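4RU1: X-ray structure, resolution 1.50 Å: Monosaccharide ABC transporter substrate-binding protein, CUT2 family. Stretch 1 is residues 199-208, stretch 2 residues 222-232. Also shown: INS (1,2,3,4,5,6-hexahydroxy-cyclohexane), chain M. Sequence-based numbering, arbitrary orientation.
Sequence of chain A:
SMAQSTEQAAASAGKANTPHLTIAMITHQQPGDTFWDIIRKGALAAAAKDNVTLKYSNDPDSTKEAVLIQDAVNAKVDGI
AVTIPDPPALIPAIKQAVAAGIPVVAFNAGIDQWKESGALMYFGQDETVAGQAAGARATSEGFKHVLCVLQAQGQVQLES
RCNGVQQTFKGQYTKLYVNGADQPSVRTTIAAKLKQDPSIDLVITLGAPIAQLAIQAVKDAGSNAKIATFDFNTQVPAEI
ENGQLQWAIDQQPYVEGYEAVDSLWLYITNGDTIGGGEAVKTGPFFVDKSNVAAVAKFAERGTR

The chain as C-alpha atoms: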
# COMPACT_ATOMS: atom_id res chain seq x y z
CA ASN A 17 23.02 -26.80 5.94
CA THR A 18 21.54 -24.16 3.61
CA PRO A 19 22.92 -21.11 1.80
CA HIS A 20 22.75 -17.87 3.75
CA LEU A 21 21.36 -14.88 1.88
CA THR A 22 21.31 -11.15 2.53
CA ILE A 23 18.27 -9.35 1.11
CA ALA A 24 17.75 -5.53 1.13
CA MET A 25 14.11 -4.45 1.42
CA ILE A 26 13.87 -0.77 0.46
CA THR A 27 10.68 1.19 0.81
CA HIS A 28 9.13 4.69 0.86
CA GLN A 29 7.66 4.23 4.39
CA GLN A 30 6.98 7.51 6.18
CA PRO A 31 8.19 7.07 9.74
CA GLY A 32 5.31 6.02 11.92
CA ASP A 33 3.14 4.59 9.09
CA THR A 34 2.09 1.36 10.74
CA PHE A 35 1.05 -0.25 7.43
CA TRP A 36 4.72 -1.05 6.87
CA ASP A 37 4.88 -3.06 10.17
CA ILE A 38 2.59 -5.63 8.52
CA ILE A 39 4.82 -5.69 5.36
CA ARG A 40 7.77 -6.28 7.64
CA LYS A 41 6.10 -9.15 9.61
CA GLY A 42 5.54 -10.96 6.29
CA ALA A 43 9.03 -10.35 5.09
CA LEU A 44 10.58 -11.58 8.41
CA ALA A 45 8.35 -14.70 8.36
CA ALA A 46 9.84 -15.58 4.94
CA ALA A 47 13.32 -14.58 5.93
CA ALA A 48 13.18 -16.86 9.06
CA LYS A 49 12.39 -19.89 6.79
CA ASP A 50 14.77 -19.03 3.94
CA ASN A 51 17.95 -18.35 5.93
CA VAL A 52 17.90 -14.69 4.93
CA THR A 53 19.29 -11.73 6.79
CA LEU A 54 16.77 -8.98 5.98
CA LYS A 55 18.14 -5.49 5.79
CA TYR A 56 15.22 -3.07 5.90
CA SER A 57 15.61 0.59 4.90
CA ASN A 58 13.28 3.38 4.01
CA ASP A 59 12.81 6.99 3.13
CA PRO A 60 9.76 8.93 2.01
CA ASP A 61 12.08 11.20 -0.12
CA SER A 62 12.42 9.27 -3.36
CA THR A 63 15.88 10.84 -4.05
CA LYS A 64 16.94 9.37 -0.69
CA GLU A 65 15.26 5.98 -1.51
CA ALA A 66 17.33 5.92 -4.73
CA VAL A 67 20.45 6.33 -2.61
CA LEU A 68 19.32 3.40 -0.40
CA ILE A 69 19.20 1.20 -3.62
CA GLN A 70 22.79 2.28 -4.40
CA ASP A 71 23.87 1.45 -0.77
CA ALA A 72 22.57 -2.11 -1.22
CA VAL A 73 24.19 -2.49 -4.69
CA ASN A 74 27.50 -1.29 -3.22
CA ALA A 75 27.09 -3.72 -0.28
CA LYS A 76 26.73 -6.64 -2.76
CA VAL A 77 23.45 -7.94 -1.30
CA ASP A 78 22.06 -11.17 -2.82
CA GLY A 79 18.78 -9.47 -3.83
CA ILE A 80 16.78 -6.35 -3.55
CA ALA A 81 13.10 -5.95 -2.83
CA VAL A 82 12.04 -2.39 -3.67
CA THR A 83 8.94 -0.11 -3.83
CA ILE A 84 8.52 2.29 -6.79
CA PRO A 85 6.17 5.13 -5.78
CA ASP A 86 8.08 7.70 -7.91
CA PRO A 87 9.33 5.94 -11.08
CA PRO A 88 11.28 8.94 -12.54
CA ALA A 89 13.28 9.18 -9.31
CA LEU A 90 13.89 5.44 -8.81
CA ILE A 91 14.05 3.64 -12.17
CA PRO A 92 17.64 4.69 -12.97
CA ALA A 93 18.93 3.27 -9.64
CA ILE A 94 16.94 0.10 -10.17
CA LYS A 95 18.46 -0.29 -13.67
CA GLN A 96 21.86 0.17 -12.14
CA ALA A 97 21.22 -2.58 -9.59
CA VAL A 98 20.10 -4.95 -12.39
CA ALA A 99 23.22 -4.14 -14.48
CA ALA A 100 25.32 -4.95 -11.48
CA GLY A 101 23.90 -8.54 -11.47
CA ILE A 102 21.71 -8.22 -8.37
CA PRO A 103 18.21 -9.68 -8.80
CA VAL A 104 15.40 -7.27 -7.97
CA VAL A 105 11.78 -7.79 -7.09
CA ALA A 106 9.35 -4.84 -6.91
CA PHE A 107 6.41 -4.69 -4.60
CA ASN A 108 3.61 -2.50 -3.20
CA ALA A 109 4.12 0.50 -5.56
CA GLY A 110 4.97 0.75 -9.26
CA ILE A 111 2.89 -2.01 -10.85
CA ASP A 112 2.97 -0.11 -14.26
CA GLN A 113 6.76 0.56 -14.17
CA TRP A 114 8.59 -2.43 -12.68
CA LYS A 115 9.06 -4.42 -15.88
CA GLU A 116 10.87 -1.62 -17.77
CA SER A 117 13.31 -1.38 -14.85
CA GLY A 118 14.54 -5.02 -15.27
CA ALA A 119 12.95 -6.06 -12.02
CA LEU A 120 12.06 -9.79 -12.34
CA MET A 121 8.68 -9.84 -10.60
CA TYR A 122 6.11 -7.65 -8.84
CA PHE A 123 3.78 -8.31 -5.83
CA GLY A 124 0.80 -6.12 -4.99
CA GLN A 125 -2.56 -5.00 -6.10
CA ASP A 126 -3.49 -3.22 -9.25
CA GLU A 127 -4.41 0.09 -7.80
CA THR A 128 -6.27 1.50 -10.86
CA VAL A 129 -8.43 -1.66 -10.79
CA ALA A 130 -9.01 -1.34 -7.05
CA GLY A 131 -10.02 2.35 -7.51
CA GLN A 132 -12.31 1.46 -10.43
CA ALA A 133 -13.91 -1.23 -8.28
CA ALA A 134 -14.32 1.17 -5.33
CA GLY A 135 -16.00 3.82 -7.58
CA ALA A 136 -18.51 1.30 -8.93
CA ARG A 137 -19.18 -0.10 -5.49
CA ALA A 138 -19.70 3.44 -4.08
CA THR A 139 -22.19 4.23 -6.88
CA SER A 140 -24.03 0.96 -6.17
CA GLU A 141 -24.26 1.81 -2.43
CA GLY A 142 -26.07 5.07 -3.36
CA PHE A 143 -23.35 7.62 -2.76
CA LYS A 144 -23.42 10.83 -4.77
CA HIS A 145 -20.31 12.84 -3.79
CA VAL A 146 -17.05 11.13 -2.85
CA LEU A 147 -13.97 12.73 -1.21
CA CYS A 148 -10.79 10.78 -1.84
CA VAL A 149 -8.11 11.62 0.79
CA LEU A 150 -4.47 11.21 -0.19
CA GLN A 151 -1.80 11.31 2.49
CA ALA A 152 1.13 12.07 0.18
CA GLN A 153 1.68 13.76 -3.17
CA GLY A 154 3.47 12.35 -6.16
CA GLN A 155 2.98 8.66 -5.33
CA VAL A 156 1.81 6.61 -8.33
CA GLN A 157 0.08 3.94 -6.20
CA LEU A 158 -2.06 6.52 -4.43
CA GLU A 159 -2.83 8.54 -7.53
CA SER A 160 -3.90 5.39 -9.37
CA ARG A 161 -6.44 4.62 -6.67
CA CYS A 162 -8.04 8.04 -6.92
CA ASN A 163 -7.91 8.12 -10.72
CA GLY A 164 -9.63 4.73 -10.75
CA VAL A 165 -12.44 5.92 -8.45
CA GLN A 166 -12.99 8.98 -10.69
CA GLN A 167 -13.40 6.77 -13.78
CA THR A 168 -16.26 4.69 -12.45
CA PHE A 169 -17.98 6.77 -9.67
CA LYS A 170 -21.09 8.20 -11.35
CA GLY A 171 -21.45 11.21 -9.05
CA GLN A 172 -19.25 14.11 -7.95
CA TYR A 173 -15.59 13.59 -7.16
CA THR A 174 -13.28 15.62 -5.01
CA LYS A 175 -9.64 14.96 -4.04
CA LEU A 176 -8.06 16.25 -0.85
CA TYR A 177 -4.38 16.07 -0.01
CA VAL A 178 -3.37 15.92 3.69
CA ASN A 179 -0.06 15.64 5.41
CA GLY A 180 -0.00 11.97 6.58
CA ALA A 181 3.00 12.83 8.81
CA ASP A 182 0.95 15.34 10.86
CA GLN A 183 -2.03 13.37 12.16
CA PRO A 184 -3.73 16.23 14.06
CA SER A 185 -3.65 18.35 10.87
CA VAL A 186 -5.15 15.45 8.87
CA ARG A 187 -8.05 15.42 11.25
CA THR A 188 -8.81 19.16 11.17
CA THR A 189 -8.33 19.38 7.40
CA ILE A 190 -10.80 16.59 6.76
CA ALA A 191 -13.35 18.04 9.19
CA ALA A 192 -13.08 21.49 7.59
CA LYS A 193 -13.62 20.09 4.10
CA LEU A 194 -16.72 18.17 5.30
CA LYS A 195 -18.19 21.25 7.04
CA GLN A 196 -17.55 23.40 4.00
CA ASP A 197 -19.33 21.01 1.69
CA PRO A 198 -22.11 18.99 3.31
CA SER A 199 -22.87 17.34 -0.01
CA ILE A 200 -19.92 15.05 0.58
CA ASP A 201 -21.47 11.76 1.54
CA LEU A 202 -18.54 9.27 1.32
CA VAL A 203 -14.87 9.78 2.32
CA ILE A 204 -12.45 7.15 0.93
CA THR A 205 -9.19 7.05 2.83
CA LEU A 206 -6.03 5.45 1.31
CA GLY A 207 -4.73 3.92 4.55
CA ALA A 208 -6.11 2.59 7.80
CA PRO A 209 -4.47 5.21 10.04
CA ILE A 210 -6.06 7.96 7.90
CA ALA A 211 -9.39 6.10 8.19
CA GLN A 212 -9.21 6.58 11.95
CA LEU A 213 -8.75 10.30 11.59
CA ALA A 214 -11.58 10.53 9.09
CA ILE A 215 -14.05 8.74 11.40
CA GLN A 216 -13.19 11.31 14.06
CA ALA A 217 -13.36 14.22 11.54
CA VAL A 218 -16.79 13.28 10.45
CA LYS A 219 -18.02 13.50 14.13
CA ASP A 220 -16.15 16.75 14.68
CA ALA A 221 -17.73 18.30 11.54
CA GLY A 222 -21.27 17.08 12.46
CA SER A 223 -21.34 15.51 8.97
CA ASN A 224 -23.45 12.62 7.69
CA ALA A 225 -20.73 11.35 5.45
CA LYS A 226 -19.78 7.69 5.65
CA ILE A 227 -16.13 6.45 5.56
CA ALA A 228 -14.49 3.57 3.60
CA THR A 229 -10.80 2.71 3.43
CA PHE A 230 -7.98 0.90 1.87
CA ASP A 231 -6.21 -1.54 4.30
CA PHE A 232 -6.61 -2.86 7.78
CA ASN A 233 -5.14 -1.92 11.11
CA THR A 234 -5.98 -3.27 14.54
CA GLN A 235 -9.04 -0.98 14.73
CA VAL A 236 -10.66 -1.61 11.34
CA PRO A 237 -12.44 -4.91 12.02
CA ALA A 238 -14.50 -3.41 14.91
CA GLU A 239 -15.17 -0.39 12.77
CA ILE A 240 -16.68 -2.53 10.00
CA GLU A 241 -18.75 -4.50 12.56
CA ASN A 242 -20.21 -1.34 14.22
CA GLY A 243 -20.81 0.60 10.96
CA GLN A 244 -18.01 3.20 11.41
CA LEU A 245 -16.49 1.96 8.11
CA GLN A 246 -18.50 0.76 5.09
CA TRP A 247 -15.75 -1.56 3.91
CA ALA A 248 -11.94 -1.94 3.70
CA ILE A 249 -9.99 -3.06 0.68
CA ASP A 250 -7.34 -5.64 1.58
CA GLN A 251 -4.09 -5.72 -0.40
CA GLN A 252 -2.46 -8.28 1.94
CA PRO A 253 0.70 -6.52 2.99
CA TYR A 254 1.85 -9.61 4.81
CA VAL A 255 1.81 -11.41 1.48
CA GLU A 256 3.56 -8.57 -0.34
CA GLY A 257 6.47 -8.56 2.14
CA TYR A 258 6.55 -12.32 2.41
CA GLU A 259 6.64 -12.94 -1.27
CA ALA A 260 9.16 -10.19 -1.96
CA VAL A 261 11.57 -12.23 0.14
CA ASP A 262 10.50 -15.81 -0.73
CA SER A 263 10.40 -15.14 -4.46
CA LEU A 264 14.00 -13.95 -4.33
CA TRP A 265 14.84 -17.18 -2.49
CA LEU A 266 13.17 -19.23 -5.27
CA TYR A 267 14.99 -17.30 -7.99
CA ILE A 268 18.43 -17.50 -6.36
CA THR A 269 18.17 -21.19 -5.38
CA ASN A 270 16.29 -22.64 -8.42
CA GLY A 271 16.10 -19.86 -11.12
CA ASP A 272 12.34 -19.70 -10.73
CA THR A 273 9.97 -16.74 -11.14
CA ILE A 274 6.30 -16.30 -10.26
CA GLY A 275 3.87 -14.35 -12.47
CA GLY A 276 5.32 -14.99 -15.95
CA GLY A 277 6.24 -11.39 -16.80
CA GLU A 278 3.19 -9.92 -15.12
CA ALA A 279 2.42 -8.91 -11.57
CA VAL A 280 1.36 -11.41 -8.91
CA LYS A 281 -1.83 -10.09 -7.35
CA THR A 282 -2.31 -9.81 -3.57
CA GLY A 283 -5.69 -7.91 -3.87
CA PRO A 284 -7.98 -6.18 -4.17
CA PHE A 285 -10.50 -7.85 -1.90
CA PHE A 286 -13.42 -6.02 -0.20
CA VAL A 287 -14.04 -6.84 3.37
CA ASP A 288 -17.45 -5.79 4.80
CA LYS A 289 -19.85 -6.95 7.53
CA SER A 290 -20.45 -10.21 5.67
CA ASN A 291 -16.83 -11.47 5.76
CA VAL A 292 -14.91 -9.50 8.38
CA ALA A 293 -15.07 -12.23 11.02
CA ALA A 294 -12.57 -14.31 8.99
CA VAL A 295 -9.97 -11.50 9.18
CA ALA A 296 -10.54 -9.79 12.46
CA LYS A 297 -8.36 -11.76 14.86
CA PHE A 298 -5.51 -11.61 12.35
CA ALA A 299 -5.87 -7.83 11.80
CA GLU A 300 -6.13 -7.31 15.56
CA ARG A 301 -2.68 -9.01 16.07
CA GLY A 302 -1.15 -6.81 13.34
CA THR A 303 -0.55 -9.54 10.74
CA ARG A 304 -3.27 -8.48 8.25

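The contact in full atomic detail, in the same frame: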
# COMPACT_ATOMS: atom_id res chain seq x y z
N SER A 199 -22.52 18.30 1.00
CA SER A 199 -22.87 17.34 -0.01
C SER A 199 -21.96 16.11 -0.03
O SER A 199 -22.33 15.08 -0.66
CB SER A 199 -22.98 18.00 -1.39
OG SER A 199 -21.71 18.24 -1.99
N ILE A 200 -20.75 16.23 0.51
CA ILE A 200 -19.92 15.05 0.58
C ILE A 200 -20.57 14.01 1.46
O ILE A 200 -20.85 14.24 2.63
CB ILE A 200 -18.48 15.37 1.06
CG1 ILE A 200 -17.79 16.40 0.16
CG2 ILE A 200 -17.70 14.07 1.24
CD1 ILE A 200 -16.57 17.07 0.69
N ASP A 201 -20.81 12.83 0.87
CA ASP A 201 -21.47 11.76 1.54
C ASP A 201 -20.63 10.50 1.73
O ASP A 201 -21.06 9.58 2.40
CB ASP A 201 -22.85 11.43 0.90
CG ASP A 201 -22.78 10.95 -0.49
OD1 ASP A 201 -21.72 10.93 -1.13
OD2 ASP A 201 -23.87 10.55 -0.99
N LEU A 202 -19.47 10.41 1.06
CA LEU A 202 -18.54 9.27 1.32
C LEU A 202 -17.11 9.87 1.29
O LEU A 202 -16.76 10.62 0.34
CB LEU A 202 -18.68 8.18 0.25
CG LEU A 202 -17.76 6.99 0.40
CD1 LEU A 202 -18.07 6.21 1.69
CD2 LEU A 202 -17.85 6.09 -0.84
N VAL A 203 -16.32 9.49 2.29
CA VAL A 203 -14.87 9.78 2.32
C VAL A 203 -14.21 8.41 2.12
O VAL A 203 -14.48 7.44 2.86
CB VAL A 203 -14.44 10.33 3.72
CG1 VAL A 203 -12.95 10.57 3.85
CG2 VAL A 203 -15.25 11.60 4.07
N ILE A 204 -13.35 8.33 1.10
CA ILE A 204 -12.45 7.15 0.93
C ILE A 204 -11.04 7.52 1.28
O ILE A 204 -10.45 8.44 0.68
CB ILE A 204 -12.48 6.61 -0.51
CG1 ILE A 204 -13.88 6.18 -0.87
CG2 ILE A 204 -11.51 5.41 -0.64
CD1 ILE A 204 -14.00 5.65 -2.30
N THR A 205 -10.54 6.87 2.37
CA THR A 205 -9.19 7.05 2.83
C THR A 205 -8.29 5.98 2.22
O THR A 205 -8.77 4.87 1.89
CB THR A 205 -9.09 7.07 4.36
OG1 THR A 205 -9.60 5.84 4.88
CG2 THR A 205 -9.80 8.27 4.88
N LEU A 206 -7.00 6.31 2.01
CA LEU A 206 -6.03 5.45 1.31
C LEU A 206 -5.08 4.67 2.26
O LEU A 206 -4.10 4.01 1.81
CB LEU A 206 -5.26 6.17 0.26
CG LEU A 206 -6.09 6.91 -0.75
CD1 LEU A 206 -5.22 7.48 -1.87
CD2 LEU A 206 -7.28 6.22 -1.31
N GLY A 207 -5.37 4.73 3.56
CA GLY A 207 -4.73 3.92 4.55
C GLY A 207 -5.54 3.86 5.81
O GLY A 207 -6.32 4.81 6.11
N ALA A 208 -5.33 2.81 6.55
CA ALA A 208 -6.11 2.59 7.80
C ALA A 208 -5.88 3.65 8.90
O ALA A 208 -6.82 4.04 9.56
CB ALA A 208 -5.83 1.18 8.32
N GLY A 222 -19.83 17.35 12.45
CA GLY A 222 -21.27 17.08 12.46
C GLY A 222 -21.78 16.68 11.08
O GLY A 222 -22.91 17.03 10.72
N SER A 223 -20.97 15.93 10.32
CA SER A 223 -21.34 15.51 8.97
C SER A 223 -22.04 14.16 8.98
O SER A 223 -21.94 13.38 9.91
CB SER A 223 -20.06 15.42 8.13
OG SER A 223 -20.12 14.78 6.87
N ASN A 224 -22.74 13.88 7.88
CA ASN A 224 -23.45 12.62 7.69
C ASN A 224 -22.72 11.75 6.75
O ASN A 224 -23.21 10.68 6.40
CB ASN A 224 -24.92 12.79 7.23
CG ASN A 224 -25.79 13.39 8.33
OD1 ASN A 224 -25.71 12.98 9.50
ND2 ASN A 224 -26.62 14.36 7.98
N ALA A 225 -21.50 12.16 6.35
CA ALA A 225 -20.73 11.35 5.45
C ALA A 225 -20.35 9.98 6.07
O ALA A 225 -20.07 9.87 7.29
CB ALA A 225 -19.45 12.10 5.08
N LYS A 226 -20.33 8.96 5.24
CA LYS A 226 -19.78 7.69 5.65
C LYS A 226 -18.29 7.63 5.27
O LYS A 226 -17.82 8.48 4.58
CB LYS A 226 -20.53 6.54 4.97
CG LYS A 226 -22.04 6.59 5.07
CD LYS A 226 -22.52 6.46 6.47
CE LYS A 226 -24.00 6.87 6.51
NZ LYS A 226 -24.74 6.15 7.57
N ILE A 227 -17.59 6.61 5.76
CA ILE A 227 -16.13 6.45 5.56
C ILE A 227 -15.93 5.00 5.06
O ILE A 227 -16.56 4.07 5.55
CB ILE A 227 -15.32 6.64 6.87
CG1 ILE A 227 -15.65 7.98 7.57
CG2 ILE A 227 -13.84 6.57 6.61
CD1 ILE A 227 -16.69 7.94 8.63
N ALA A 228 -15.00 4.85 4.12
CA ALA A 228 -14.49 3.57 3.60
C ALA A 228 -13.01 3.70 3.43
O ALA A 228 -12.49 4.84 3.34
CB ALA A 228 -15.15 3.22 2.31
N THR A 229 -12.27 2.59 3.46
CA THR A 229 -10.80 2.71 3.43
C THR A 229 -10.15 1.62 2.63
O THR A 229 -10.70 0.50 2.42
CB THR A 229 -10.23 2.68 4.86
OG1 THR A 229 -8.88 3.18 4.84
CG2 THR A 229 -10.31 1.32 5.51
N PHE A 230 -8.93 1.93 2.22
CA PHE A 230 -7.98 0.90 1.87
C PHE A 230 -7.30 0.44 3.14
O PHE A 230 -6.90 1.30 4.00
CB PHE A 230 -6.97 1.46 0.85
CG PHE A 230 -7.51 1.68 -0.51
CD1 PHE A 230 -8.39 2.71 -0.81
CD2 PHE A 230 -7.13 0.85 -1.52
CE1 PHE A 230 -8.87 2.85 -2.08
CE2 PHE A 230 -7.62 0.97 -2.78
CZ PHE A 230 -8.47 1.99 -3.10
N ASP A 231 -7.07 -0.88 3.28
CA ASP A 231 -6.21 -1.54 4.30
C ASP A 231 -6.89 -1.74 5.63
O ASP A 231 -7.87 -1.11 6.01
CB ASP A 231 -4.91 -0.71 4.57
CG ASP A 231 -4.08 -0.46 3.33
OD1 ASP A 231 -4.08 -1.28 2.39
OD2 ASP A 231 -3.38 0.58 3.29
N PHE A 232 -6.24 -2.61 6.40
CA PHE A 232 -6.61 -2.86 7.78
C PHE A 232 -5.57 -2.28 8.72
O PHE A 232 -4.41 -2.22 8.36
CB PHE A 232 -6.67 -4.39 8.03
CG PHE A 232 -7.91 -5.04 7.49
CD1 PHE A 232 -8.03 -5.35 6.15
CD2 PHE A 232 -8.99 -5.22 8.31
CE1 PHE A 232 -9.20 -5.96 5.67
CE2 PHE A 232 -10.19 -5.78 7.83
CZ PHE A 232 -10.27 -6.15 6.52
C1 INS M . -0.90 1.75 1.56
C2 INS M . -0.89 2.95 2.49
C3 INS M . 0.56 3.31 2.83
C4 INS M . 1.44 3.46 1.60
C5 INS M . 1.43 2.23 0.76
C6 INS M . 0.05 1.79 0.36
O1 INS M . -2.22 1.38 1.15
O2 INS M . -1.43 4.04 1.73
O3 INS M . 0.50 4.56 3.54
O4 INS M . 2.79 3.80 1.98
O5 INS M . 2.16 2.40 -0.48
O6 INS M . 0.08 0.52 -0.35
O HOH W 1 -19.96 16.46 4.31
O HOH W 2 -23.70 9.37 3.60
O HOH W 3 -2.80 1.53 5.80

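Residues 202-205 and 226-230 form neighbouring parallel strands whose axes diverge by 19° and approach to 4.6 Å. Register is fixed by four bridges, with CA-CA separations of 4.8 Å for Leu 202 with Lys 226, 4.8 Å for Val 203 with Ile 227, 4.9 Å for Ile 204 with Ala 228 and 4.7 Å for Thr 205 with Thr 229. Five backbone hydrogen bonds alternate in direction, as a parallel ladder requires: Lys 226 N to Asp 201 O (3.0 Å), Val 203 N to Lys 226 O (2.9 Å), Ala 228 N to Val 203 O (2.9 Å), Thr 205 N to Ala 228 O (3.0 Å) and Phe 230 N to Thr 205 O (3.0 Å). Their N-H...O angles, 161° to 165°, are close to linear. The same carbonyls also receive CA-H...O contacts, such as Ile 204 CA to Ala 228 O at 3.3 Å.

Phe 230 has the most surface covered by the other stretch, 66 Å². Its backbone N closes the ladder, while its ring packs against aliphatic groups of the first stretch: Ile 204 CG2 lies at the ring edge, 3.9 Å from Phe 230 CE1, and Leu 206 CD2 approaches Phe 230 CD1 obliquely at 3.7 Å. The CA-to-CB bond of Leu 206 points away, but its side chain turns back to make this contact.

Ala 208, with 58 Å² covered, packs where the two stretches continue beyond the ladder. Its CB lies 3.5 Å from Phe 232 C and 3.8 Å from Asp 231 O. Ala 208 N is 3.4 Å from Phe 230 O, but the angle is too poor for a hydrogen bond; the amide instead donates to a water at 2.9 Å from Ala 208 N, and that water donates to Asp 231 OD2 at 2.7 Å. The bound cyclohexanehexol spans the same end of the pair, with its O2 donating to Leu 206 O (2.7 Å) and its O1 to Asp 231 OD2 (2.6 Å).

Ala 228, with 56 Å² covered, shares a sheet face with Leu 202, Ile 204 and Lys 226. Leu 202 CD1 makes an apolar contact with Ala 228 CB at 4.2 Å, and the N and O of Ala 228 both bond to the opposing backbone.

On the other face, alongside Val 203 and Ile 227, the two threonines pair through their hydroxyls, Thr 205 OG1 and Thr 229 OG1 at 2.8 Å, a polar link within a buried layer. Before the strands, a water donates to both Asp 201 O (2.9 Å from the water O) and Asn 224 O (3.1 Å from the water O), joining two carbonyls that cannot bond each other directly.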